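Local coordinates for protein-tyrosine-phosphatase PTP1 (Arabidopsis thaliana, PDB 6KRW), which dephosphorylates phosphotyrosine in proteins, probably inhibiting the MAP kinase MPK6, and with MKP1 represses salicylic acid and camalexin biosynthesis, at residues E122-Q127 and M194-I199; C129-M134 and Y224-S229. All coordinates share one frame; numbering follows the deposited sequence.

Contact 1 (E122-Q127 and M194-I199); sequences EMVIQQ and MSVLHI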
ATOM      1  N   GLU A 122     -11.162 -12.590  -3.577  1.00 28.90           N
ATOM      2  CA  GLU A 122     -10.729 -13.472  -4.681  1.00 31.10           C
ATOM      3  C   GLU A 122      -9.322 -13.041  -5.109  1.00 26.99           C
ATOM      4  O   GLU A 122      -8.469 -13.919  -5.315  1.00 26.16           O
ATOM      5  CB  GLU A 122     -11.709 -13.381  -5.835  1.00 31.08           C
ATOM      6  CG  GLU A 122     -11.368 -14.334  -6.949  1.00 33.89           C
ATOM      7  CD  GLU A 122     -11.682 -15.792  -6.694  1.00 38.62           C
ATOM      8  OE1 GLU A 122     -12.613 -16.057  -5.949  1.00 45.80           O
ATOM      9  OE2 GLU A 122     -11.025 -16.663  -7.305  1.00 47.25           O
ATOM     10  N   MET A 123      -9.081 -11.735  -5.185  1.00 24.19           N
ATOM     11  CA  MET A 123      -7.728 -11.222  -5.533  1.00 24.34           C
ATOM     12  C   MET A 123      -6.712 -11.676  -4.471  1.00 21.98           C
ATOM     13  O   MET A 123      -5.613 -12.125  -4.806  1.00 22.95           O
ATOM     14  CB  MET A 123      -7.742  -9.696  -5.626  1.00 22.76           C
ATOM     15  CG  MET A 123      -6.379  -9.124  -5.910  1.00 22.77           C
ATOM     16  SD  MET A 123      -6.410  -7.319  -6.124  0.96 21.41           S
ATOM     17  CE  MET A 123      -6.767  -6.791  -4.436  1.00 27.48           C
ATOM     18  N   VAL A 124      -7.066 -11.564  -3.185  1.00 25.42           N
ATOM     19  CA  VAL A 124      -6.149 -11.973  -2.082  1.00 25.95           C
ATOM     20  C   VAL A 124      -5.762 -13.443  -2.268  1.00 23.53           C
ATOM     21  O   VAL A 124      -4.573 -13.781  -2.133  1.00 27.28           O
ATOM     22  CB  VAL A 124      -6.816 -11.749  -0.713  1.00 27.15           C
ATOM     23  CG1 VAL A 124      -6.010 -12.386   0.398  1.00 31.89           C
ATOM     24  CG2 VAL A 124      -7.056 -10.278  -0.450  1.00 31.51           C
ATOM     25  N   ILE A 125      -6.746 -14.298  -2.525  1.00 28.74           N
ATOM     26  CA  ILE A 125      -6.464 -15.750  -2.680  1.00 27.05           C
ATOM     27  C   ILE A 125      -5.642 -15.978  -3.949  1.00 24.82           C
ATOM     28  O   ILE A 125      -4.614 -16.678  -3.874  1.00 28.68           O
ATOM     29  CB  ILE A 125      -7.775 -16.546  -2.683  1.00 30.46           C
ATOM     30  CG1 ILE A 125      -8.486 -16.397  -1.336  1.00 35.78           C
ATOM     31  CG2 ILE A 125      -7.509 -18.002  -3.041  1.00 33.54           C
ATOM     32  CD1 ILE A 125      -9.884 -16.991  -1.324  1.00 37.75           C
ATOM     33  N   GLN A 126      -6.076 -15.416  -5.080  1.00 27.27           N
ATOM     34  CA  GLN A 126      -5.418 -15.694  -6.381  1.00 24.01           C
ATOM     35  C   GLN A 126      -3.971 -15.202  -6.368  1.00 23.87           C
ATOM     36  O   GLN A 126      -3.119 -15.877  -6.953  1.00 26.66           O
ATOM     37  CB  GLN A 126      -6.201 -15.029  -7.507  1.00 26.09           C
ATOM     38  CG  GLN A 126      -7.537 -15.706  -7.812  1.00 28.50           C
ATOM     39  CD  GLN A 126      -8.181 -15.167  -9.065  1.00 27.16           C
ATOM     40  OE1 GLN A 126      -7.612 -14.309  -9.749  1.00 27.55           O
ATOM     41  NE2 GLN A 126      -9.369 -15.669  -9.365  1.00 30.62           N
ATOM     42  N   GLN A 127      -3.699 -14.081  -5.702  1.00 23.78           N
ATOM     43  CA  GLN A 127      -2.336 -13.491  -5.647  1.00 24.11           C
ATOM     44  C   GLN A 127      -1.581 -13.967  -4.396  1.00 24.73           C
ATOM     45  O   GLN A 127      -0.425 -13.596  -4.226  1.00 25.83           O
ATOM     46  CB  GLN A 127      -2.457 -11.974  -5.674  1.00 23.52           C
ATOM     47  CG  GLN A 127      -3.101 -11.413  -6.943  1.00 22.58           C
ATOM     48  CD  GLN A 127      -2.375 -11.824  -8.195  1.00 21.23           C
ATOM     49  OE1 GLN A 127      -1.156 -11.991  -8.180  1.00 25.28           O
ATOM     50  NE2 GLN A 127      -3.137 -11.995  -9.276  1.00 23.37           N
ATOM     51  N   MET A 194      -6.002 -20.177   3.876  1.00 42.32           N
ATOM     52  CA  MET A 194      -4.868 -19.241   3.742  1.00 44.64           C
ATOM     53  C   MET A 194      -4.890 -18.207   4.872  1.00 38.56           C
ATOM     54  O   MET A 194      -5.964 -17.649   5.178  1.00 41.19           O
ATOM     55  CB  MET A 194      -4.961 -18.532   2.396  1.00 46.07           C
ATOM     56  CG  MET A 194      -3.936 -17.470   2.216  1.00 46.76           C
ATOM     57  SD  MET A 194      -4.048 -16.861   0.526  0.68 52.00           S
ATOM     58  CE  MET A 194      -3.632 -15.140   0.760  1.00 52.76           C
ATOM     59  N   SER A 195      -3.733 -17.967   5.482  1.00 42.69           N
ATOM     60  CA  SER A 195      -3.573 -16.995   6.593  1.00 41.41           C
ATOM     61  C   SER A 195      -3.134 -15.645   6.032  1.00 36.28           C
ATOM     62  O   SER A 195      -2.183 -15.597   5.264  1.00 38.02           O
ATOM     63  CB  SER A 195      -2.612 -17.505   7.634  1.00 58.24           C
ATOM     64  OG  SER A 195      -3.135 -18.668   8.244  1.00 72.26           O
ATOM     65  N   VAL A 196      -3.812 -14.585   6.452  1.00 33.41           N
ATOM     66  CA  VAL A 196      -3.481 -13.200   6.053  1.00 36.23           C
ATOM     67  C   VAL A 196      -3.397 -12.343   7.305  1.00 40.04           C
ATOM     68  O   VAL A 196      -4.379 -12.323   8.068  1.00 40.96           O
ATOM     69  CB  VAL A 196      -4.546 -12.658   5.092  1.00 38.11           C
ATOM     70  CG1 VAL A 196      -4.227 -11.220   4.718  1.00 37.05           C
ATOM     71  CG2 VAL A 196      -4.684 -13.551   3.864  1.00 36.59           C
ATOM     72  N   LEU A 197      -2.280 -11.647   7.484  1.00 35.11           N
ATOM     73  CA  LEU A 197      -2.194 -10.629   8.567  1.00 33.73           C
ATOM     74  C   LEU A 197      -2.719  -9.291   8.047  1.00 32.18           C
ATOM     75  O   LEU A 197      -2.188  -8.752   7.042  1.00 31.28           O
ATOM     76  CB  LEU A 197      -0.763 -10.478   9.083  1.00 35.49           C
ATOM     77  CG  LEU A 197      -0.612  -9.481  10.239  1.00 39.06           C
ATOM     78  CD1 LEU A 197      -1.373  -9.939  11.477  1.00 43.30           C
ATOM     79  CD2 LEU A 197       0.862  -9.264  10.549  1.00 41.34           C
ATOM     80  N   HIS A 198      -3.768  -8.809   8.683  1.00 31.37           N
ATOM     81  CA  HIS A 198      -4.426  -7.518   8.409  1.00 29.31           C
ATOM     82  C   HIS A 198      -3.956  -6.504   9.433  1.00 30.01           C
ATOM     83  O   HIS A 198      -4.121  -6.738  10.653  1.00 34.82           O
ATOM     84  CB  HIS A 198      -5.929  -7.701   8.363  1.00 25.46           C
ATOM     85  CG  HIS A 198      -6.725  -6.520   7.946  1.00 26.43           C
ATOM     86  ND1 HIS A 198      -7.114  -5.518   8.810  1.00 31.69           N
ATOM     87  CD2 HIS A 198      -7.254  -6.210   6.735  1.00 28.84           C
ATOM     88  CE1 HIS A 198      -7.874  -4.647   8.182  1.00 30.35           C
ATOM     89  NE2 HIS A 198      -7.945  -5.038   6.870  1.00 28.85           N
ATOM     90  N   ILE A 199      -3.399  -5.405   8.958  1.00 35.98           N
ATOM     91  CA  ILE A 199      -2.884  -4.309   9.816  1.00 32.90           C
ATOM     92  C   ILE A 199      -3.689  -3.060   9.506  1.00 39.28           C
ATOM     93  O   ILE A 199      -3.602  -2.564   8.382  1.00 30.62           O
ATOM     94  CB  ILE A 199      -1.371  -4.103   9.627  1.00 32.64           C
ATOM     95  CG1 ILE A 199      -0.581  -5.397   9.802  1.00 33.25           C
ATOM     96  CG2 ILE A 199      -0.863  -3.016  10.546  1.00 31.79           C
ATOM     97  CD1 ILE A 199       0.896  -5.262   9.463  1.00 35.51           C
TER
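The peptide group of V124 meets M194 at its carbonyl oxygen. M194 CE approaches V124 O from above the carbonyl plane, out past the oxygen, at 3.3 Å. The SD-CE bond lies across the helix, with M194 SD 4.2 Å from I125 CA. This is helix-on-sheet packing in the classical tyrosine phosphatase fold. Helix 117-126 lies on strand 194-200 of the central mixed sheet. The axes of segments 122-126 and 194-199 approach to 10.3 Å, with their directions 112° apart. M194 can span the gap because its CG is anti to the backbone N (chi1 174°) and the chain reaches out toward the helix before bending at the sulfur. V124 supplies CG1 to both strand residues: it meets M194 CE at 3.7 Å, and V124 CG1 meets V196 CG2 at 3.9 Å. An alanine in place of M194 would probably open a gap above V124 O and strip cover from V124 CG1. I125 turns its side chain onto V184 and Y186 of the adjoining strand 178-186, and V196 also rests on I132. On the helix itself, the amide of Q126 joins the carboxylate of E122, which also binds Y186 OH. Q126 NE2 gives a 2.8 Å hydrogen bond to the anti lone pair of E122 OE2, and that oxygen lies 23° out of the Q126 amide plane.

Contact 2 (C129-M134 and Y224-S229); sequences CPIIVM and YQVPPS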
ATOM      1  N   CYS A 129      -1.667 -13.093  -1.274  1.00 25.83           N
ATOM      2  CA  CYS A 129      -1.121 -11.913  -0.555  1.00 26.44           C
ATOM      3  C   CYS A 129      -1.011 -12.242   0.923  1.00 28.61           C
ATOM      4  O   CYS A 129      -2.013 -12.588   1.510  1.00 28.53           O
ATOM      5  CB  CYS A 129      -2.023 -10.702  -0.717  1.00 24.94           C
ATOM      6  SG  CYS A 129      -2.197 -10.207  -2.451  0.89 24.78           S
ATOM      7  N   PRO A 130       0.185 -12.170   1.542  1.00 26.09           N
ATOM      8  CA  PRO A 130       0.307 -12.522   2.960  1.00 27.39           C
ATOM      9  C   PRO A 130      -0.138 -11.425   3.941  1.00 29.83           C
ATOM     10  O   PRO A 130      -0.366 -11.740   5.130  1.00 29.76           O
ATOM     11  CB  PRO A 130       1.808 -12.798   3.094  1.00 28.93           C
ATOM     12  CG  PRO A 130       2.440 -11.887   2.075  1.00 31.94           C
ATOM     13  CD  PRO A 130       1.493 -11.977   0.894  1.00 29.56           C
ATOM     14  N   ILE A 131      -0.243 -10.184   3.460  1.00 26.57           N
ATOM     15  CA  ILE A 131      -0.417  -8.973   4.315  1.00 25.48           C
ATOM     16  C   ILE A 131      -1.443  -8.079   3.644  1.00 26.05           C
ATOM     17  O   ILE A 131      -1.328  -7.851   2.437  1.00 25.29           O
ATOM     18  CB  ILE A 131       0.912  -8.209   4.490  1.00 28.82           C
ATOM     19  CG1 ILE A 131       2.001  -9.087   5.116  1.00 31.83           C
ATOM     20  CG2 ILE A 131       0.711  -6.901   5.253  1.00 27.45           C
ATOM     21  CD1 ILE A 131       1.769  -9.502   6.508  1.00 37.62           C
ATOM     22  N   ILE A 132      -2.294  -7.461   4.426  1.00 26.30           N
ATOM     23  CA  ILE A 132      -3.110  -6.290   4.072  1.00 23.01           C
ATOM     24  C   ILE A 132      -2.774  -5.149   5.018  1.00 22.88           C
ATOM     25  O   ILE A 132      -2.902  -5.320   6.232  1.00 27.16           O
ATOM     26  CB  ILE A 132      -4.601  -6.598   4.092  1.00 25.26           C
ATOM     27  CG1 ILE A 132      -4.966  -7.719   3.129  1.00 29.41           C
ATOM     28  CG2 ILE A 132      -5.393  -5.348   3.832  1.00 25.31           C
ATOM     29  CD1 ILE A 132      -6.351  -8.314   3.369  1.00 28.54           C
ATOM     30  N   VAL A 133      -2.371  -4.027   4.472  1.00 24.44           N
ATOM     31  CA  VAL A 133      -2.137  -2.752   5.170  1.00 23.37           C
ATOM     32  C   VAL A 133      -3.302  -1.847   4.859  1.00 24.37           C
ATOM     33  O   VAL A 133      -3.482  -1.436   3.687  1.00 23.58           O
ATOM     34  CB  VAL A 133      -0.785  -2.119   4.851  1.00 21.88           C
ATOM     35  CG1 VAL A 133      -0.599  -0.811   5.570  1.00 26.96           C
ATOM     36  CG2 VAL A 133       0.354  -3.084   5.095  1.00 24.84           C
ATOM     37  N   MET A 134      -4.058  -1.518   5.898  1.00 25.83           N
ATOM     38  CA  MET A 134      -5.245  -0.660   5.770  1.00 23.85           C
ATOM     39  C   MET A 134      -4.975   0.666   6.470  1.00 25.43           C
ATOM     40  O   MET A 134      -4.780   0.649   7.708  1.00 26.83           O
ATOM     41  CB  MET A 134      -6.431  -1.358   6.426  1.00 25.04           C
ATOM     42  CG  MET A 134      -7.684  -0.558   6.373  1.00 27.43           C
ATOM     43  SD  MET A 134      -9.057  -1.513   6.970  0.82 27.56           S
ATOM     44  CE  MET A 134     -10.341  -0.304   6.711  1.00 30.06           C
ATOM     45  N   TYR A 224       9.335  -6.136   8.020  1.00 30.31           N
ATOM     46  CA  TYR A 224      10.736  -6.445   7.630  1.00 32.56           C
ATOM     47  C   TYR A 224      10.925  -7.959   7.495  1.00 38.35           C
ATOM     48  O   TYR A 224      11.693  -8.388   6.593  1.00 48.41           O
ATOM     49  CB  TYR A 224      11.722  -5.931   8.677  1.00 37.89           C
ATOM     50  CG  TYR A 224      12.046  -4.454   8.647  1.00 32.06           C
ATOM     51  CD1 TYR A 224      12.163  -3.744   7.464  1.00 37.33           C
ATOM     52  CD2 TYR A 224      12.312  -3.772   9.826  1.00 34.22           C
ATOM     53  CE1 TYR A 224      12.498  -2.397   7.461  1.00 33.40           C
ATOM     54  CE2 TYR A 224      12.643  -2.427   9.840  1.00 32.64           C
ATOM     55  CZ  TYR A 224      12.742  -1.734   8.651  1.00 34.19           C
ATOM     56  OH  TYR A 224      13.078  -0.408   8.666  1.00 30.96           O
ATOM     57  N   GLN A 225      10.214  -8.732   8.319  1.00 44.63           N
ATOM     58  CA  GLN A 225      10.411 -10.200   8.467  1.00 67.39           C
ATOM     59  C   GLN A 225       9.710 -10.964   7.340  1.00 43.75           C
ATOM     60  O   GLN A 225       9.999 -12.155   7.175  1.00 49.71           O
ATOM     61  CB  GLN A 225       9.873 -10.685   9.819  1.00 85.63           C
ATOM     62  CG  GLN A 225      10.201  -9.755  10.976  1.00 98.24           C
ATOM     63  CD  GLN A 225      11.676  -9.735  11.293  1.00 94.38           C
ATOM     64  OE1 GLN A 225      12.384 -10.721  11.100  1.00 65.41           O
ATOM     65  NE2 GLN A 225      12.148  -8.611  11.812  1.00 88.85           N
ATOM     66  N   VAL A 226       8.816 -10.320   6.592  1.00 35.07           N
ATOM     67  CA  VAL A 226       7.920 -11.043   5.654  1.00 36.51           C
ATOM     68  C   VAL A 226       8.644 -11.155   4.322  1.00 34.34           C
ATOM     69  O   VAL A 226       8.864 -10.148   3.665  1.00 33.70           O
ATOM     70  CB  VAL A 226       6.578 -10.312   5.504  1.00 36.23           C
ATOM     71  CG1 VAL A 226       5.654 -11.055   4.551  1.00 38.82           C
ATOM     72  CG2 VAL A 226       5.908 -10.085   6.856  1.00 40.41           C
ATOM     73  N   PRO A 227       9.024 -12.364   3.876  1.00 34.42           N
ATOM     74  CA  PRO A 227       9.757 -12.510   2.627  1.00 35.70           C
ATOM     75  C   PRO A 227       8.944 -11.979   1.452  1.00 31.06           C
ATOM     76  O   PRO A 227       7.775 -12.321   1.296  1.00 33.36           O
ATOM     77  CB  PRO A 227       9.997 -14.017   2.493  1.00 35.41           C
ATOM     78  CG  PRO A 227       9.873 -14.519   3.901  1.00 35.23           C
ATOM     79  CD  PRO A 227       8.819 -13.651   4.553  1.00 37.36           C
ATOM     80  N   PRO A 228       9.529 -11.106   0.610  1.00 32.17           N
ATOM     81  CA  PRO A 228       8.851 -10.660  -0.607  1.00 31.89           C
ATOM     82  C   PRO A 228       8.336 -11.798  -1.500  1.00 34.54           C
ATOM     83  O   PRO A 228       7.319 -11.633  -2.142  1.00 36.60           O
ATOM     84  CB  PRO A 228       9.947  -9.859  -1.310  1.00 33.28           C
ATOM     85  CG  PRO A 228      10.728  -9.273  -0.167  1.00 34.39           C
ATOM     86  CD  PRO A 228      10.794 -10.380   0.849  1.00 32.76           C
ATOM     87  N   SER A 229       8.998 -12.953  -1.474  1.00 32.56           N
ATOM     88  CA  SER A 229       8.591 -14.101  -2.323  1.00 35.73           C
ATOM     89  C   SER A 229       7.263 -14.713  -1.852  1.00 29.55           C
ATOM     90  O   SER A 229       6.715 -15.528  -2.592  1.00 37.69           O
ATOM     91  CB  SER A 229       9.672 -15.136  -2.359  1.00 44.61           C
ATOM     92  OG  SER A 229       9.895 -15.674  -1.068  1.00 43.90           O
TER
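P130 and I131 lead from a loop into strand 131-134, and they face V226 in the loop that follows helix 214-223. The closest CA atoms are those of P130 and V226, 8.2 Å apart, so side chains bridge the gap. V226 has an extended backbone. After it the chain passes through P227 into a short 3-10 turn that begins at P228. The contact is apolar, and V226 carries one side of it alone. V226 CG1 faces both P130 and I131. V226 CG1 lies 4.1 Å from P130 CG, the outer corner of the proline ring. V226 CG1 is 4.2 Å from I131 CG1. The second methyl, V226 CG2, meets I131 CD1 at 4.2 Å, so these two side chains reach toward each other tip to tip. In I131, CG1 is anti to the carbonyl carbon (chi1 -58°), which directs the longer branch at the valine. These are loose van der Waals contacts. The loop closes a beta-alpha-beta crossover: strand 194-200 leads through helix 214-223 to strand 233-236, parallel to it, with strand 131-134 between them. I131 packs on L223 of the helix, I233 of one neighbouring strand and L197 of the other. Backbone hydrogen bonds of I131 and V133 with I234 hold strand 131-134 beside strand 233-236.

How the contacts relate
The two contacts meet in the central sheet, with centres about 10 Å apart. Strands 131-134 and 194-200 are parallel neighbours there. I199 N to I132 O (2.8 Å) and I199 O to M134 N (2.7 Å) are probable hydrogen bonds between them. M194 CE of contact 1 also packs against C129 O of contact 2, at 3.1 Å. Helix 117-126 is followed, after a short loop, by strand 131-134. Contact 1 packs the preceding helix on strand 194-200, and contact 2 meets the start of strand 131-134. Both lie away from the annotated sites. The link to catalysis is through the fold: strand 233-236, next to strand 131-134, ends just before the nucleophile C237.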